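Putative HMP/thiamine permease protein YkoE (Bacillus subtilis, PDB 5EDL) probably acts as the substrate-binding membrane component of an energy-coupling factor transporter that imports thiamine or its hydroxymethylpyrimidine precursor. Local coordinates at residues I13-T25 with P42-A54. Numbering follows the deposited sequence.
Sequences ISIVFAVVYLLFT and PIYGIWFIVSVIA. With VIB (3-(4-amino-2-methyl-pyrimidin-5-ylmethyl)-5-(2-hydroxy-ethyl)-4-methyl-thiazol-3-ium), chain B.
Y21 and W47 lock together where the middle of helix 4-35 packs against the run 42-54, whose second half enters helix 49-58, and this buried packing forms one wall of the thiamine site. Helices 13-25 and 49-54 are antiparallel, their short axes at 155° to each other. Each aromatic side chain reaches across to the other backbone. W47 NE1 donates to Y21 O at 3.2 Å, nearly in the indole plane, and that carbonyl also accepts from T25 N. In return, V50 N donates to Y21 OH at 3.1 Å; the hydroxyl has a further partner in E68. The rings meet edge-to-face, the indole edge toward the phenol face at 78°, and W47 CA lies over that same ring. With chi1 at -70°, CG of W47 stands anti to its carbonyl carbon, and the indole turns one face to thiamine: pyrimidine C6A is 3.4 Å from W47 CD1, and the bridging C7A lies over the centre of that face. On the opposite face I46 CG2 packs, and this methyl also covers the F24 ring, 4.1 Å from its centroid. Farther from the site the side-chain packing is mainly apolar, F17 CZ meeting I53 CD1 at 3.6 Å. An alanine in place of W47 would probably deprive thiamine's pyrimidine of the flat surface that covers it and Y21 O of its cross-segment donor. Y44 OH donates to the thiamine hydroxyl O1 at 2.7 Å, while T25 OG1 bonds to E75. The pocket wall thus combines a flat aromatic surface with polar groups, and W47 links the ligand-facing indole to the helix backbone.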
# COMPACT_ATOMS: atom_id res chain seq x y z
N ILE A 13 8.66 8.59 2.02
CA ILE A 13 7.78 7.87 1.10
C ILE A 13 6.30 8.08 1.47
O ILE A 13 5.46 8.27 0.59
CB ILE A 13 8.09 6.36 1.09
CG1 ILE A 13 9.49 6.11 0.52
CG2 ILE A 13 7.04 5.60 0.26
CD1 ILE A 13 9.65 6.55 -0.93
N SER A 14 5.99 8.05 2.76
CA SER A 14 4.62 8.24 3.24
C SER A 14 4.10 9.62 2.88
O SER A 14 2.94 9.78 2.46
CB SER A 14 4.55 8.06 4.76
OG SER A 14 4.86 6.74 5.12
N ILE A 15 4.97 10.60 3.04
CA ILE A 15 4.64 11.99 2.77
C ILE A 15 4.40 12.22 1.28
O ILE A 15 3.41 12.85 0.91
CB ILE A 15 5.77 12.92 3.26
CG1 ILE A 15 5.84 12.89 4.78
CG2 ILE A 15 5.53 14.34 2.77
CD1 ILE A 15 7.07 13.54 5.35
N VAL A 16 5.30 11.72 0.45
CA VAL A 16 5.17 11.86 -1.00
C VAL A 16 3.88 11.22 -1.48
O VAL A 16 3.13 11.81 -2.26
CB VAL A 16 6.36 11.21 -1.74
CG1 VAL A 16 6.07 11.11 -3.22
CG2 VAL A 16 7.64 12.00 -1.47
N PHE A 17 3.61 10.01 -1.01
CA PHE A 17 2.42 9.31 -1.47
C PHE A 17 1.13 9.83 -0.83
O PHE A 17 0.05 9.57 -1.35
CB PHE A 17 2.56 7.80 -1.25
CG PHE A 17 3.19 7.11 -2.41
CD1 PHE A 17 4.57 7.01 -2.50
CD2 PHE A 17 2.41 6.63 -3.45
CE1 PHE A 17 5.16 6.43 -3.60
CE2 PHE A 17 3.01 6.03 -4.55
CZ PHE A 17 4.38 5.93 -4.62
N ALA A 18 1.25 10.56 0.27
CA ALA A 18 0.10 11.26 0.83
C ALA A 18 -0.47 12.23 -0.20
O ALA A 18 -1.69 12.40 -0.30
CB ALA A 18 0.46 11.99 2.10
N VAL A 19 0.41 12.87 -0.96
CA VAL A 19 -0.00 13.77 -2.02
C VAL A 19 -0.76 13.01 -3.12
O VAL A 19 -1.81 13.45 -3.57
CB VAL A 19 1.20 14.50 -2.64
CG1 VAL A 19 0.76 15.33 -3.85
CG2 VAL A 19 1.87 15.40 -1.60
N VAL A 20 -0.24 11.84 -3.50
CA VAL A 20 -0.92 11.00 -4.48
C VAL A 20 -2.29 10.54 -3.97
O VAL A 20 -3.29 10.60 -4.70
CB VAL A 20 -0.09 9.74 -4.83
CG1 VAL A 20 -0.85 8.87 -5.85
CG2 VAL A 20 1.28 10.13 -5.33
N TYR A 21 -2.32 10.05 -2.73
CA TYR A 21 -3.56 9.63 -2.08
C TYR A 21 -4.63 10.74 -2.15
O TYR A 21 -5.79 10.48 -2.44
CB TYR A 21 -3.32 9.28 -0.60
CG TYR A 21 -2.63 7.96 -0.34
CD1 TYR A 21 -2.04 7.23 -1.36
CD2 TYR A 21 -2.58 7.44 0.95
CE1 TYR A 21 -1.43 6.01 -1.11
CE2 TYR A 21 -1.98 6.23 1.21
CZ TYR A 21 -1.41 5.52 0.18
OH TYR A 21 -0.82 4.33 0.46
N LEU A 22 -4.22 11.97 -1.87
CA LEU A 22 -5.17 13.08 -1.82
C LEU A 22 -5.78 13.35 -3.20
O LEU A 22 -6.98 13.62 -3.32
CB LEU A 22 -4.49 14.34 -1.29
CG LEU A 22 -5.37 15.59 -1.17
CD1 LEU A 22 -6.58 15.33 -0.28
CD2 LEU A 22 -4.56 16.77 -0.63
N LEU A 23 -4.94 13.30 -4.22
CA LEU A 23 -5.38 13.48 -5.60
C LEU A 23 -6.42 12.42 -5.98
O LEU A 23 -7.48 12.74 -6.52
CB LEU A 23 -4.18 13.41 -6.56
CG LEU A 23 -4.47 13.17 -8.04
CD1 LEU A 23 -5.38 14.24 -8.61
CD2 LEU A 23 -3.17 13.10 -8.84
N PHE A 24 -6.12 11.16 -5.66
CA PHE A 24 -7.04 10.07 -5.97
C PHE A 24 -8.31 10.13 -5.14
O PHE A 24 -9.37 9.72 -5.60
CB PHE A 24 -6.35 8.72 -5.78
CG PHE A 24 -5.58 8.28 -6.98
CD1 PHE A 24 -6.18 7.49 -7.95
CD2 PHE A 24 -4.28 8.69 -7.17
CE1 PHE A 24 -5.48 7.10 -9.07
CE2 PHE A 24 -3.58 8.29 -8.29
CZ PHE A 24 -4.19 7.50 -9.24
N THR A 25 -8.21 10.65 -3.92
CA THR A 25 -9.40 10.85 -3.11
C THR A 25 -10.35 11.83 -3.79
O THR A 25 -11.57 11.60 -3.84
CB THR A 25 -9.04 11.34 -1.71
OG1 THR A 25 -8.54 10.24 -0.95
CG2 THR A 25 -10.28 11.92 -1.00
N PRO A 42 -12.21 0.30 -8.78
CA PRO A 42 -11.05 -0.07 -9.60
C PRO A 42 -9.73 0.62 -9.20
O PRO A 42 -8.67 0.03 -9.41
CB PRO A 42 -11.48 0.38 -11.01
CG PRO A 42 -12.95 0.19 -10.99
CD PRO A 42 -13.35 0.70 -9.61
N ILE A 43 -9.80 1.82 -8.64
CA ILE A 43 -8.58 2.54 -8.27
C ILE A 43 -8.24 2.37 -6.79
O ILE A 43 -7.25 2.93 -6.32
CB ILE A 43 -8.67 4.06 -8.58
CG1 ILE A 43 -9.69 4.74 -7.65
CG2 ILE A 43 -8.93 4.31 -10.07
CD1 ILE A 43 -9.80 6.25 -7.82
N TYR A 44 -9.05 1.59 -6.07
CA TYR A 44 -8.95 1.58 -4.60
C TYR A 44 -7.56 1.18 -4.09
O TYR A 44 -7.06 1.76 -3.13
CB TYR A 44 -10.00 0.65 -3.98
CG TYR A 44 -10.53 1.19 -2.66
CD1 TYR A 44 -9.73 1.17 -1.52
CD2 TYR A 44 -11.80 1.76 -2.57
CE1 TYR A 44 -10.19 1.69 -0.31
CE2 TYR A 44 -12.27 2.28 -1.37
CZ TYR A 44 -11.46 2.25 -0.25
OH TYR A 44 -11.92 2.77 0.94
N GLY A 45 -6.93 0.22 -4.76
CA GLY A 45 -5.65 -0.30 -4.30
C GLY A 45 -4.54 0.73 -4.24
O GLY A 45 -3.53 0.52 -3.55
N ILE A 46 -4.69 1.85 -4.95
CA ILE A 46 -3.69 2.91 -4.89
C ILE A 46 -3.55 3.41 -3.46
O ILE A 46 -2.45 3.79 -3.04
CB ILE A 46 -4.02 4.11 -5.81
CG1 ILE A 46 -2.76 4.91 -6.13
CG2 ILE A 46 -5.03 5.03 -5.15
CD1 ILE A 46 -1.72 4.12 -6.96
N TRP A 47 -4.64 3.42 -2.70
CA TRP A 47 -4.58 3.93 -1.32
C TRP A 47 -3.86 2.98 -0.36
O TRP A 47 -3.69 3.32 0.82
CB TRP A 47 -6.00 4.24 -0.78
CG TRP A 47 -6.61 5.44 -1.45
CD1 TRP A 47 -6.12 6.72 -1.47
CD2 TRP A 47 -7.84 5.48 -2.19
NE1 TRP A 47 -6.97 7.55 -2.18
CE2 TRP A 47 -8.02 6.80 -2.64
CE3 TRP A 47 -8.80 4.50 -2.51
CZ2 TRP A 47 -9.13 7.18 -3.40
CZ3 TRP A 47 -9.89 4.88 -3.27
CH2 TRP A 47 -10.05 6.21 -3.71
N PHE A 48 -3.46 1.81 -0.85
CA PHE A 48 -2.67 0.86 -0.03
C PHE A 48 -1.19 0.79 -0.43
O PHE A 48 -0.40 0.09 0.23
CB PHE A 48 -3.21 -0.57 -0.12
CG PHE A 48 -4.70 -0.70 -0.08
CD1 PHE A 48 -5.49 0.16 0.66
CD2 PHE A 48 -5.31 -1.72 -0.80
CE1 PHE A 48 -6.87 0.01 0.69
CE2 PHE A 48 -6.69 -1.88 -0.79
CZ PHE A 48 -7.47 -1.01 -0.04
N ILE A 49 -0.81 1.44 -1.52
CA ILE A 49 0.49 1.18 -2.12
C ILE A 49 1.66 1.47 -1.17
O ILE A 49 2.66 0.78 -1.20
CB ILE A 49 0.68 1.98 -3.44
CG1 ILE A 49 1.89 1.43 -4.21
CG2 ILE A 49 0.82 3.47 -3.16
CD1 ILE A 49 1.97 1.91 -5.64
N VAL A 50 1.50 2.47 -0.30
CA VAL A 50 2.55 2.83 0.65
C VAL A 50 2.93 1.64 1.53
O VAL A 50 4.10 1.42 1.81
CB VAL A 50 2.11 4.03 1.53
CG1 VAL A 50 2.97 4.15 2.77
CG2 VAL A 50 2.15 5.31 0.73
N SER A 51 1.94 0.85 1.95
CA SER A 51 2.20 -0.29 2.81
C SER A 51 3.11 -1.29 2.12
O SER A 51 4.03 -1.81 2.73
CB SER A 51 0.90 -0.97 3.23
OG SER A 51 0.23 -0.21 4.21
N VAL A 52 2.84 -1.55 0.86
CA VAL A 52 3.59 -2.54 0.12
C VAL A 52 5.02 -2.03 -0.13
O VAL A 52 5.97 -2.77 0.05
CB VAL A 52 2.89 -2.90 -1.21
CG1 VAL A 52 3.84 -3.67 -2.14
CG2 VAL A 52 1.63 -3.71 -0.94
N ILE A 53 5.14 -0.76 -0.50
CA ILE A 53 6.43 -0.14 -0.79
C ILE A 53 7.34 -0.19 0.44
O ILE A 53 8.45 -0.71 0.38
CB ILE A 53 6.25 1.34 -1.27
CG1 ILE A 53 5.53 1.36 -2.63
CG2 ILE A 53 7.60 2.09 -1.29
CD1 ILE A 53 5.16 2.75 -3.16
N ALA A 54 6.84 0.31 1.57
CA ALA A 54 7.65 0.35 2.79
C ALA A 54 8.08 -1.05 3.23
O ALA A 54 9.22 -1.23 3.62
CB ALA A 54 6.90 1.05 3.91
CM2 VIB B . -5.33 6.68 3.13
N4A VIB B . -9.23 4.31 1.37
CM4 VIB B . -12.80 5.96 -1.44
O1 VIB B . -14.60 3.31 0.72
C7 VIB B . -15.33 4.27 1.46
C6 VIB B . -15.15 5.61 0.80
C2 VIB B . -11.64 6.80 2.18
S1 VIB B . -13.13 6.41 2.46
C5 VIB B . -13.73 6.06 1.08
C4 VIB B . -12.70 6.19 0.08
N3 VIB B . -11.38 6.67 0.78
C7A VIB B . -10.17 6.93 0.01
C4A VIB B . -8.47 5.53 1.50
N3A VIB B . -7.33 5.55 2.20
C2A VIB B . -6.63 6.71 2.31
N1A VIB B . -7.08 7.85 1.69
C6A VIB B . -8.23 7.85 0.97
C5A VIB B . -8.92 6.67 0.88